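Local coordinates for protein 2-ON-2 hemoglobin (Agrobacterium tumefaciens, PDB 2XYK) that binds heme b and, as a group II truncated (2-on-2) globin, probably binds and carries oxygen, at residues 36-39 with 40-44; 16-19 with 20-24; 74-77 with 78-82. All blocks are in the same frame, centred on the assembly; numbering follows the deposited sequence.

Contact 1: 36-39 with 40-44. With HEM (protoporphyrin IX containing Fe), chain C.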
loop_
_atom_site.group_PDB
_atom_site.type_symbol
_atom_site.label_atom_id
_atom_site.label_comp_id
_atom_site.label_asym_id
_atom_site.label_seq_id
_atom_site.Cartn_x
_atom_site.Cartn_y
_atom_site.Cartn_z
ATOM N N ALA A 36 12.309 4.630 -9.870
ATOM C CA ALA A 36 13.288 3.601 -10.258
ATOM C C ALA A 36 14.022 2.904 -9.088
ATOM O O ALA A 36 14.240 1.663 -9.102
ATOM C CB ALA A 36 14.294 4.183 -11.268
ATOM N N ARG A 37 14.410 3.679 -8.074
ATOM C CA ARG A 37 15.009 3.070 -6.866
ATOM C C ARG A 37 14.069 2.100 -6.164
ATOM O O ARG A 37 14.482 0.982 -5.837
ATOM C CB ARG A 37 15.530 4.137 -5.879
ATOM C CG ARG A 37 16.977 4.587 -6.157
ATOM C CD ARG A 37 17.102 5.196 -7.527
ATOM N NE ARG A 37 16.016 6.153 -7.802
ATOM C CZ ARG A 37 15.923 6.895 -8.902
ATOM N NH1 ARG A 37 16.834 6.783 -9.860
ATOM N NH2 ARG A 37 14.915 7.744 -9.058
ATOM N N CYS A 38 12.823 2.527 -5.918
ATOM C CA CYS A 38 11.824 1.660 -5.275
ATOM C C CYS A 38 11.541 0.443 -6.175
ATOM O O CYS A 38 11.417 -0.684 -5.695
ATOM C CB CYS A 38 10.526 2.426 -4.981
ATOM S SG CYS A 38 9.208 1.441 -4.240
ATOM N N ARG A 39 11.477 0.677 -7.485
ATOM C CA ARG A 39 11.274 -0.424 -8.429
ATOM C C ARG A 39 12.437 -1.454 -8.402
ATOM O O ARG A 39 12.212 -2.654 -8.498
ATOM C CB ARG A 39 11.066 0.140 -9.850
ATOM C CG ARG A 39 10.752 -0.927 -10.901
ATOM C CD ARG A 39 9.525 -1.752 -10.483
ATOM N NE ARG A 39 9.201 -2.837 -11.410
ATOM C CZ ARG A 39 9.511 -4.119 -11.235
ATOM N NH1 ARG A 39 10.172 -4.519 -10.158
ATOM N NH2 ARG A 39 9.126 -5.017 -12.132
ATOM N N ALA A 40 13.661 -0.966 -8.261
ATOM C CA ALA A 40 14.863 -1.801 -8.310
ATOM C C ALA A 40 14.910 -2.901 -7.260
ATOM O O ALA A 40 15.477 -3.955 -7.512
ATOM C CB ALA A 40 16.156 -0.918 -8.245
ATOM N N ILE A 41 14.280 -2.677 -6.108
ATOM C CA ILE A 41 14.352 -3.619 -4.990
ATOM C C ILE A 41 13.173 -4.583 -4.962
ATOM O O ILE A 41 13.163 -5.517 -4.193
ATOM C CB ILE A 41 14.502 -2.887 -3.600
ATOM C CG1 ILE A 41 13.292 -1.979 -3.293
ATOM C CG2 ILE A 41 15.824 -2.071 -3.554
ATOM C CD1 ILE A 41 13.043 -1.722 -1.815
ATOM N N HIS A 42 12.182 -4.339 -5.802
ATOM C CA HIS A 42 11.029 -5.215 -5.905
ATOM C C HIS A 42 11.383 -6.341 -6.881
ATOM O O HIS A 42 12.306 -6.182 -7.711
ATOM C CB HIS A 42 9.767 -4.433 -6.370
ATOM C CG HIS A 42 8.971 -3.847 -5.245
ATOM N ND1 HIS A 42 9.303 -2.652 -4.636
ATOM C CD2 HIS A 42 7.875 -4.310 -4.594
ATOM C CE1 HIS A 42 8.435 -2.395 -3.673
ATOM N NE2 HIS A 42 7.551 -3.378 -3.633
ATOM N N PRO A 43 10.660 -7.481 -6.777
ATOM C CA PRO A 43 10.865 -8.618 -7.705
ATOM C C PRO A 43 10.673 -8.210 -9.181
ATOM O O PRO A 43 9.883 -7.296 -9.476
ATOM C CB PRO A 43 9.813 -9.657 -7.263
ATOM C CG PRO A 43 9.435 -9.246 -5.753
ATOM C CD PRO A 43 9.619 -7.736 -5.741
ATOM N N ALA A 44 11.389 -8.881 -10.093
ATOM C CA ALA A 44 11.285 -8.589 -11.510
ATOM C C ALA A 44 9.852 -8.783 -12.002
ATOM O O ALA A 44 9.369 -8.006 -12.840
ATOM C CB ALA A 44 12.272 -9.447 -12.332
HETATM C CHA HEM C . 6.464 -6.197 0.651
HETATM C CHB HEM C . 9.146 -2.193 -0.355
HETATM C CHC HEM C . 6.366 0.295 2.800
HETATM C CHD HEM C . 3.154 -3.319 2.808
HETATM C C1A HEM C . 7.460 -5.354 0.171
HETATM C C2A HEM C . 8.619 -5.755 -0.608
HETATM C C3A HEM C . 9.357 -4.672 -0.877
HETATM C C4A HEM C . 8.693 -3.517 -0.295
HETATM C CMA HEM C . 10.699 -4.574 -1.674
HETATM C CAA HEM C . 8.892 -7.224 -1.019
HETATM C CBA HEM C . 7.969 -7.546 -2.219
HETATM C CGA HEM C . 7.596 -9.020 -2.374
HETATM O O1A HEM C . 7.824 -9.880 -1.473
HETATM O O2A HEM C . 7.028 -9.360 -3.440
HETATM C C1B HEM C . 8.664 -1.158 0.435
HETATM C C2B HEM C . 9.190 0.197 0.572
HETATM C C3B HEM C . 8.402 0.861 1.450
HETATM C C4B HEM C . 7.359 -0.043 1.890
HETATM C CMB HEM C . 10.410 0.789 -0.154
HETATM C CAB HEM C . 8.518 2.323 1.958
HETATM C CBB HEM C . 9.466 2.662 2.836
HETATM C C1C HEM C . 5.236 -0.433 3.049
HETATM C C2C HEM C . 4.097 0.015 3.804
HETATM C C3C HEM C . 3.187 -0.970 3.808
HETATM C C4C HEM C . 3.745 -2.083 3.053
HETATM C CMC HEM C . 4.038 1.418 4.456
HETATM C CAC HEM C . 1.796 -0.947 4.506
HETATM C CBC HEM C . 0.914 0.043 4.242
HETATM C C1D HEM C . 3.746 -4.470 2.320
HETATM C C2D HEM C . 3.197 -5.817 2.371
HETATM C C3D HEM C . 4.231 -6.707 1.704
HETATM C C4D HEM C . 5.305 -5.828 1.312
HETATM C CMD HEM C . 1.836 -6.245 2.972
HETATM C CAD HEM C . 4.157 -8.240 1.492
HETATM C CBD HEM C . 4.804 -8.812 2.759
HETATM C CGD HEM C . 5.001 -10.309 2.657
HETATM O O1D HEM C . 5.994 -10.768 2.032
HETATM O O2D HEM C . 4.140 -11.026 3.204
HETATM N NA HEM C . 7.533 -3.985 0.342
HETATM N NB HEM C . 7.539 -1.251 1.241
HETATM N NC HEM C . 5.003 -1.713 2.612
HETATM N ND HEM C . 4.974 -4.528 1.685
HETATM FE FE HEM C . 6.252 -2.884 1.504
HETATM O O HOH W 1 5.208 -2.411 -0.054
#

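Contact 2: 16-19 with 20-24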
loop_
_atom_site.group_PDB
_atom_site.type_symbol
_atom_site.label_atom_id
_atom_site.label_comp_id
_atom_site.label_asym_id
_atom_site.label_seq_id
_atom_site.Cartn_x
_atom_site.Cartn_y
_atom_site.Cartn_z
ATOM N N ALA A 16 -13.500 -3.337 -5.513
ATOM C CA ALA A 16 -13.159 -2.655 -6.748
ATOM C C ALA A 16 -12.176 -1.473 -6.544
ATOM O O ALA A 16 -11.309 -1.214 -7.400
ATOM C CB ALA A 16 -14.409 -2.207 -7.470
ATOM N N THR A 17 -12.279 -0.778 -5.409
ATOM C CA THR A 17 -11.350 0.318 -5.136
ATOM C C THR A 17 -9.961 -0.157 -4.716
ATOM O O THR A 17 -8.975 0.398 -5.176
ATOM C CB THR A 17 -11.875 1.306 -4.096
ATOM O OG1 THR A 17 -13.089 1.899 -4.580
ATOM C CG2 THR A 17 -10.832 2.417 -3.856
ATOM N N VAL A 18 -9.880 -1.172 -3.852
ATOM C CA VAL A 18 -8.571 -1.668 -3.391
ATOM C C VAL A 18 -7.850 -2.335 -4.570
ATOM O O VAL A 18 -6.649 -2.142 -4.750
ATOM C CB VAL A 18 -8.664 -2.614 -2.143
ATOM C CG1 VAL A 18 -7.255 -3.037 -1.635
ATOM C CG2 VAL A 18 -9.460 -1.952 -1.015
ATOM N N ARG A 19 -8.601 -3.064 -5.394
ATOM C CA ARG A 19 -8.080 -3.603 -6.655
ATOM C C ARG A 19 -7.465 -2.500 -7.537
ATOM O O ARG A 19 -6.373 -2.679 -8.075
ATOM C CB ARG A 19 -9.178 -4.362 -7.443
ATOM C CG ARG A 19 -9.594 -5.721 -6.826
ATOM C CD ARG A 19 -10.068 -6.728 -7.911
ATOM N NE ARG A 19 -11.203 -7.552 -7.468
ATOM C CZ ARG A 19 -11.153 -8.839 -7.086
ATOM N NH1 ARG A 19 -10.005 -9.515 -7.049
ATOM N NH2 ARG A 19 -12.278 -9.456 -6.714
ATOM N N ALA A 20 -8.172 -1.370 -7.702
ATOM C CA ALA A 20 -7.681 -0.281 -8.572
ATOM C C ALA A 20 -6.489 0.427 -7.923
ATOM O O ALA A 20 -5.506 0.796 -8.590
ATOM C CB ALA A 20 -8.803 0.726 -8.877
ATOM N N LEU A 21 -6.586 0.619 -6.606
ATOM C CA LEU A 21 -5.516 1.262 -5.859
ATOM C C LEU A 21 -4.208 0.491 -6.029
ATOM O O LEU A 21 -3.200 1.062 -6.401
ATOM C CB LEU A 21 -5.879 1.388 -4.374
ATOM C CG LEU A 21 -4.805 1.959 -3.439
ATOM C CD1 LEU A 21 -4.498 3.455 -3.712
ATOM C CD2 LEU A 21 -5.270 1.770 -2.017
ATOM N N THR A 22 -4.239 -0.806 -5.750
ATOM C CA THR A 22 -3.029 -1.616 -5.717
ATOM C C THR A 22 -2.463 -1.792 -7.141
ATOM O O THR A 22 -1.250 -1.778 -7.326
ATOM C CB THR A 22 -3.314 -2.978 -5.036
ATOM O OG1 THR A 22 -3.907 -2.743 -3.747
ATOM C CG2 THR A 22 -2.038 -3.781 -4.827
ATOM N N ARG A 23 -3.353 -1.957 -8.131
ATOM C CA ARG A 23 -2.960 -2.042 -9.540
ATOM C C ARG A 23 -2.261 -0.789 -9.994
ATOM O O ARG A 23 -1.219 -0.880 -10.644
ATOM C CB ARG A 23 -4.149 -2.325 -10.473
ATOM C CG ARG A 23 -3.804 -2.466 -11.997
ATOM C CD ARG A 23 -3.033 -3.765 -12.320
ATOM N NE ARG A 23 -3.658 -4.935 -11.706
ATOM C CZ ARG A 23 -4.481 -5.788 -12.315
ATOM N NH1 ARG A 23 -4.800 -5.652 -13.602
ATOM N NH2 ARG A 23 -4.985 -6.803 -11.628
ATOM N N ARG A 24 -2.853 0.375 -9.695
ATOM C CA ARG A 24 -2.274 1.645 -10.112
ATOM C C ARG A 24 -0.932 1.923 -9.414
ATOM O O ARG A 24 -0.054 2.537 -10.008
ATOM C CB ARG A 24 -3.259 2.805 -9.853
ATOM C CG ARG A 24 -2.783 4.183 -10.376
ATOM C CD ARG A 24 -2.534 4.130 -11.920
ATOM N NE ARG A 24 -2.149 5.433 -12.481
ATOM C CZ ARG A 24 -1.429 5.616 -13.589
ATOM N NH1 ARG A 24 -0.959 4.580 -14.271
ATOM N NH2 ARG A 24 -1.159 6.852 -14.003
#

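Contact 3: 74-77 with 78-82. With HEM (protoporphyrin IX containing Fe), chain C.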
loop_
_atom_site.group_PDB
_atom_site.type_symbol
_atom_site.label_atom_id
_atom_site.label_comp_id
_atom_site.label_asym_id
_atom_site.label_seq_id
_atom_site.Cartn_x
_atom_site.Cartn_y
_atom_site.Cartn_z
ATOM N N PRO A 74 1.434 -9.796 10.221
ATOM C CA PRO A 74 2.173 -8.998 9.235
ATOM C C PRO A 74 3.662 -8.830 9.520
ATOM O O PRO A 74 4.461 -9.085 8.625
ATOM C CB PRO A 74 1.427 -7.655 9.221
ATOM C CG PRO A 74 -0.011 -8.064 9.564
ATOM C CD PRO A 74 0.191 -9.121 10.633
ATOM N N MET A 75 4.037 -8.417 10.736
ATOM C CA MET A 75 5.445 -8.217 11.084
ATOM C C MET A 75 6.200 -7.426 9.989
ATOM O O MET A 75 7.311 -7.830 9.551
ATOM C CB MET A 75 6.128 -9.567 11.330
ATOM C CG MET A 75 5.535 -10.443 12.466
ATOM S SD MET A 75 5.464 -9.589 14.054
ATOM C CE MET A 75 7.190 -9.143 14.298
ATOM N N LEU A 76 5.614 -6.313 9.533
ATOM C CA LEU A 76 6.158 -5.644 8.335
ATOM C C LEU A 76 7.612 -5.171 8.415
ATOM O O LEU A 76 8.356 -5.343 7.459
ATOM C CB LEU A 76 5.274 -4.524 7.828
ATOM C CG LEU A 76 3.857 -4.877 7.372
ATOM C CD1 LEU A 76 3.204 -3.603 6.837
ATOM C CD2 LEU A 76 3.879 -5.985 6.326
ATOM N N ARG A 77 8.022 -4.583 9.532
ATOM C CA ARG A 77 9.406 -4.124 9.625
ATOM C C ARG A 77 10.415 -5.283 9.398
ATOM O O ARG A 77 11.405 -5.132 8.680
ATOM C CB ARG A 77 9.666 -3.400 10.957
ATOM C CG ARG A 77 11.110 -2.934 11.091
ATOM C CD ARG A 77 11.298 -1.767 12.024
ATOM N NE ARG A 77 12.726 -1.524 12.175
ATOM C CZ ARG A 77 13.486 -0.890 11.281
ATOM N NH1 ARG A 77 12.949 -0.397 10.178
ATOM N NH2 ARG A 77 14.793 -0.741 11.498
ATOM N N ARG A 78 10.153 -6.428 10.024
ATOM C CA ARG A 78 10.913 -7.636 9.773
ATOM C C ARG A 78 10.851 -8.103 8.302
ATOM O O ARG A 78 11.895 -8.438 7.727
ATOM C CB ARG A 78 10.509 -8.733 10.780
ATOM C CG ARG A 78 10.560 -10.157 10.285
ATOM C CD ARG A 78 10.725 -11.149 11.448
ATOM N NE ARG A 78 11.535 -12.305 11.030
ATOM C CZ ARG A 78 11.821 -13.372 11.790
ATOM N NH1 ARG A 78 11.365 -13.464 13.039
ATOM N NH2 ARG A 78 12.567 -14.360 11.296
ATOM N N ARG A 79 9.650 -8.107 7.697
ATOM C CA ARG A 79 9.448 -8.610 6.334
ATOM C C ARG A 79 10.184 -7.706 5.355
ATOM O O ARG A 79 10.702 -8.172 4.335
ATOM C CB ARG A 79 7.945 -8.758 5.967
ATOM C CG ARG A 79 7.256 -9.899 6.727
ATOM C CD ARG A 79 5.800 -10.222 6.350
ATOM N NE ARG A 79 5.490 -11.580 6.857
ATOM C CZ ARG A 79 4.288 -12.059 7.172
ATOM N NH1 ARG A 79 3.206 -11.303 7.086
ATOM N NH2 ARG A 79 4.156 -13.301 7.614
ATOM N N HIS A 80 10.274 -6.420 5.706
ATOM C CA HIS A 80 10.917 -5.419 4.842
ATOM C C HIS A 80 12.414 -5.345 5.043
ATOM O O HIS A 80 13.127 -4.796 4.217
ATOM C CB HIS A 80 10.336 -4.045 5.090
ATOM C CG HIS A 80 9.032 -3.822 4.414
ATOM N ND1 HIS A 80 7.838 -4.266 4.941
ATOM C CD2 HIS A 80 8.731 -3.215 3.246
ATOM C CE1 HIS A 80 6.855 -3.930 4.129
ATOM N NE2 HIS A 80 7.370 -3.286 3.096
ATOM N N PHE A 81 12.883 -5.920 6.150
ATOM C CA PHE A 81 14.315 -5.972 6.434
ATOM C C PHE A 81 15.137 -6.686 5.339
ATOM O O PHE A 81 16.344 -6.471 5.253
ATOM C CB PHE A 81 14.581 -6.601 7.807
ATOM C CG PHE A 81 15.988 -6.362 8.326
ATOM C CD1 PHE A 81 16.387 -5.096 8.734
ATOM C CD2 PHE A 81 16.905 -7.415 8.416
ATOM C CE1 PHE A 81 17.694 -4.874 9.220
ATOM C CE2 PHE A 81 18.198 -7.203 8.907
ATOM C CZ PHE A 81 18.585 -5.929 9.311
ATOM N N VAL A 82 14.491 -7.531 4.517
ATOM C CA VAL A 82 15.209 -8.261 3.436
ATOM C C VAL A 82 15.552 -7.370 2.234
ATOM O O VAL A 82 16.394 -7.730 1.403
ATOM C CB VAL A 82 14.404 -9.507 2.936
ATOM C CG1 VAL A 82 14.162 -10.453 4.097
ATOM C CG2 VAL A 82 13.050 -9.072 2.279
HETATM C CHA HEM C . 6.464 -6.197 0.651
HETATM C CHB HEM C . 9.146 -2.193 -0.355
HETATM C CHC HEM C . 6.366 0.295 2.800
HETATM C CHD HEM C . 3.154 -3.319 2.808
HETATM C C1A HEM C . 7.460 -5.354 0.171
HETATM C C2A HEM C . 8.619 -5.755 -0.608
HETATM C C3A HEM C . 9.357 -4.672 -0.877
HETATM C C4A HEM C . 8.693 -3.517 -0.295
HETATM C CMA HEM C . 10.699 -4.574 -1.674
HETATM C CAA HEM C . 8.892 -7.224 -1.019
HETATM C CBA HEM C . 7.969 -7.546 -2.219
HETATM C CGA HEM C . 7.596 -9.020 -2.374
HETATM O O1A HEM C . 7.824 -9.880 -1.473
HETATM O O2A HEM C . 7.028 -9.360 -3.440
HETATM C C1B HEM C . 8.664 -1.158 0.435
HETATM C C2B HEM C . 9.190 0.197 0.572
HETATM C C3B HEM C . 8.402 0.861 1.450
HETATM C C4B HEM C . 7.359 -0.043 1.890
HETATM C CMB HEM C . 10.410 0.789 -0.154
HETATM C CAB HEM C . 8.518 2.323 1.958
HETATM C CBB HEM C . 9.466 2.662 2.836
HETATM C C1C HEM C . 5.236 -0.433 3.049
HETATM C C2C HEM C . 4.097 0.015 3.804
HETATM C C3C HEM C . 3.187 -0.970 3.808
HETATM C C4C HEM C . 3.745 -2.083 3.053
HETATM C CMC HEM C . 4.038 1.418 4.456
HETATM C CAC HEM C . 1.796 -0.947 4.506
HETATM C CBC HEM C . 0.914 0.043 4.242
HETATM C C1D HEM C . 3.746 -4.470 2.320
HETATM C C2D HEM C . 3.197 -5.817 2.371
HETATM C C3D HEM C . 4.231 -6.707 1.704
HETATM C C4D HEM C . 5.305 -5.828 1.312
HETATM C CMD HEM C . 1.836 -6.245 2.972
HETATM C CAD HEM C . 4.157 -8.240 1.492
HETATM C CBD HEM C . 4.804 -8.812 2.759
HETATM C CGD HEM C . 5.001 -10.309 2.657
HETATM O O1D HEM C . 5.994 -10.768 2.032
HETATM O O2D HEM C . 4.140 -11.026 3.204
HETATM N NA HEM C . 7.533 -3.985 0.342
HETATM N NB HEM C . 7.539 -1.251 1.241
HETATM N NC HEM C . 5.003 -1.713 2.612
HETATM N ND HEM C . 4.974 -4.528 1.685
HETATM FE FE HEM C . 6.252 -2.884 1.504
HETATM O O HOH W 1 5.208 -2.411 -0.054
#

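Contact 1: 36-39 with 40-44
Helix 36-41 leads into a turn beside the heme pocket, and this turn is fastened by two side chains, His42 and Arg39, that reach across to main-chain carbonyls. His42 ND1 donates to Cys38 O at 3.1 Å in a nearly straight bond (168°), with the oxygen lying in the ring plane but the nitrogen standing above the plane of the carbonyl. This edge-on hold helps fix the rotation of the imidazole, with heme CMA over the centre of one face, while His42 CE1 comes to 3.4 Å from heme CHB. Cys38 SG sits obliquely beside the same ring. Arg39 starts with CG anti to the backbone N (chi1 -176°) and bends at chi2, carrying its guanidinium forward along the turn: NH1 donates to Pro43 O at 2.9 Å and NH2 to Ala44 O at 3.1 Å, both carbonyls at the edge of the group. Its NE forms a salt bridge with Asp30 of helix 14-31. Backbone His42 N bonds Arg39 O, and Pro43 CG approaches heme O2A at 3.3 Å. A turn held by side-chain-to-carbonyl bonds here forms part of the wall of a 2-on-2 globin heme pocket.

Contact 2: 16-19 with 20-24
Val18 and Thr22 meet one turn apart on helix 14-31 of the globin fold, their side chains side by side and pointing the same way, with Val18 CG1 4.0 Å from Thr22 OG1. Val18 O takes two bonds from one residue: Thr22 N at 2.9 Å and the hydroxyl Thr22 OG1 at 3.0 Å, arriving from opposite faces of the carbonyl plane. Thr22 OG1 lies beside its own backbone N (chi1 -54°), which turns the hydroxyl back toward the preceding turn and gives this polar atom of a buried residue an acceptor within the helix. The main-chain pattern runs on around it: Leu21 N bonds Thr17 O at 2.8 Å, Ala20 N bonds Ala16 O, and Arg23 N bonds Arg19 O. Further out, the buried side packs against other helices, Val18 on Leu57 and Thr58 of helix 47-60, and Leu21 on Leu57 and on Met101 and Thr104 of helix 87-104. Arg19 pairs with Asp15, Arg23 with Glu50 and Arg24 with Glu103 and Glu27. Along the helix surface CB atoms lie against carbonyls of the turn before: Leu21 CB is 3.3 Å from Thr17 O, and Arg23 CB the same distance from Arg19 O.

Contact 3: 74-77 with 78-82
His80, the axial ligand of the heme iron, rests on Leu76 one turn back along the short helix 76-80. Its CB lies 3.3 Å from Leu76 O, and with CG beside the backbone N (chi1 -80°) the imidazole is directed at the heme. ND1 donates to Leu76 O at 2.8 Å (152°); the oxygen lies in the ring plane, although the nitrogen stands above the carbonyl plane. Backbone His80 N bonds the same oxygen, so Leu76 O is gripped twice, and its bond to ND1 helps fix the rotation of the ring. CD2 and CE1 flank NE2, which binds the iron at 2.0 Å, with water 1 as a further iron ligand. Such a proximal histidine bonded to a carbonyl is familiar in globins, where it probably gives the imidazole some imidazolate character. Leu76 CB touches His80 ND1, and Leu76 CD1 reaches heme CAC at 3.8 Å. Arg79 N donates at 3.0 Å to the O of Met75, the N-cap residue, while the Arg79 guanidinium has heme O2D over one face and bonds His71 O through NH2. Around helix 76-80, Met125 of helix 108-125 packs on Leu76, Arg77 and His80, and Tyr56 of helix 47-60 touches Leu76 and Pro74.

How the contacts relate
From the N terminus, contact 2 comes first, in the first half of helix 14-31; contact 1 follows on the next helix, 36-41, and the turn after it, and contact 3 lies on helix 76-80. Each is local, made within one unbroken run of chain, so none closes a long loop, and the three stand in series without nesting or crossing. Contacts 1 and 3 are joined through the heme, which both touch, though their nearest atoms, the shared heme and water aside, are about 7 Å apart. Contact 2 lies across the chain's centre from contact 3, about 23 Å between centres. Helix 47-60 is touched by side chains from all three and ties them into one globin fold.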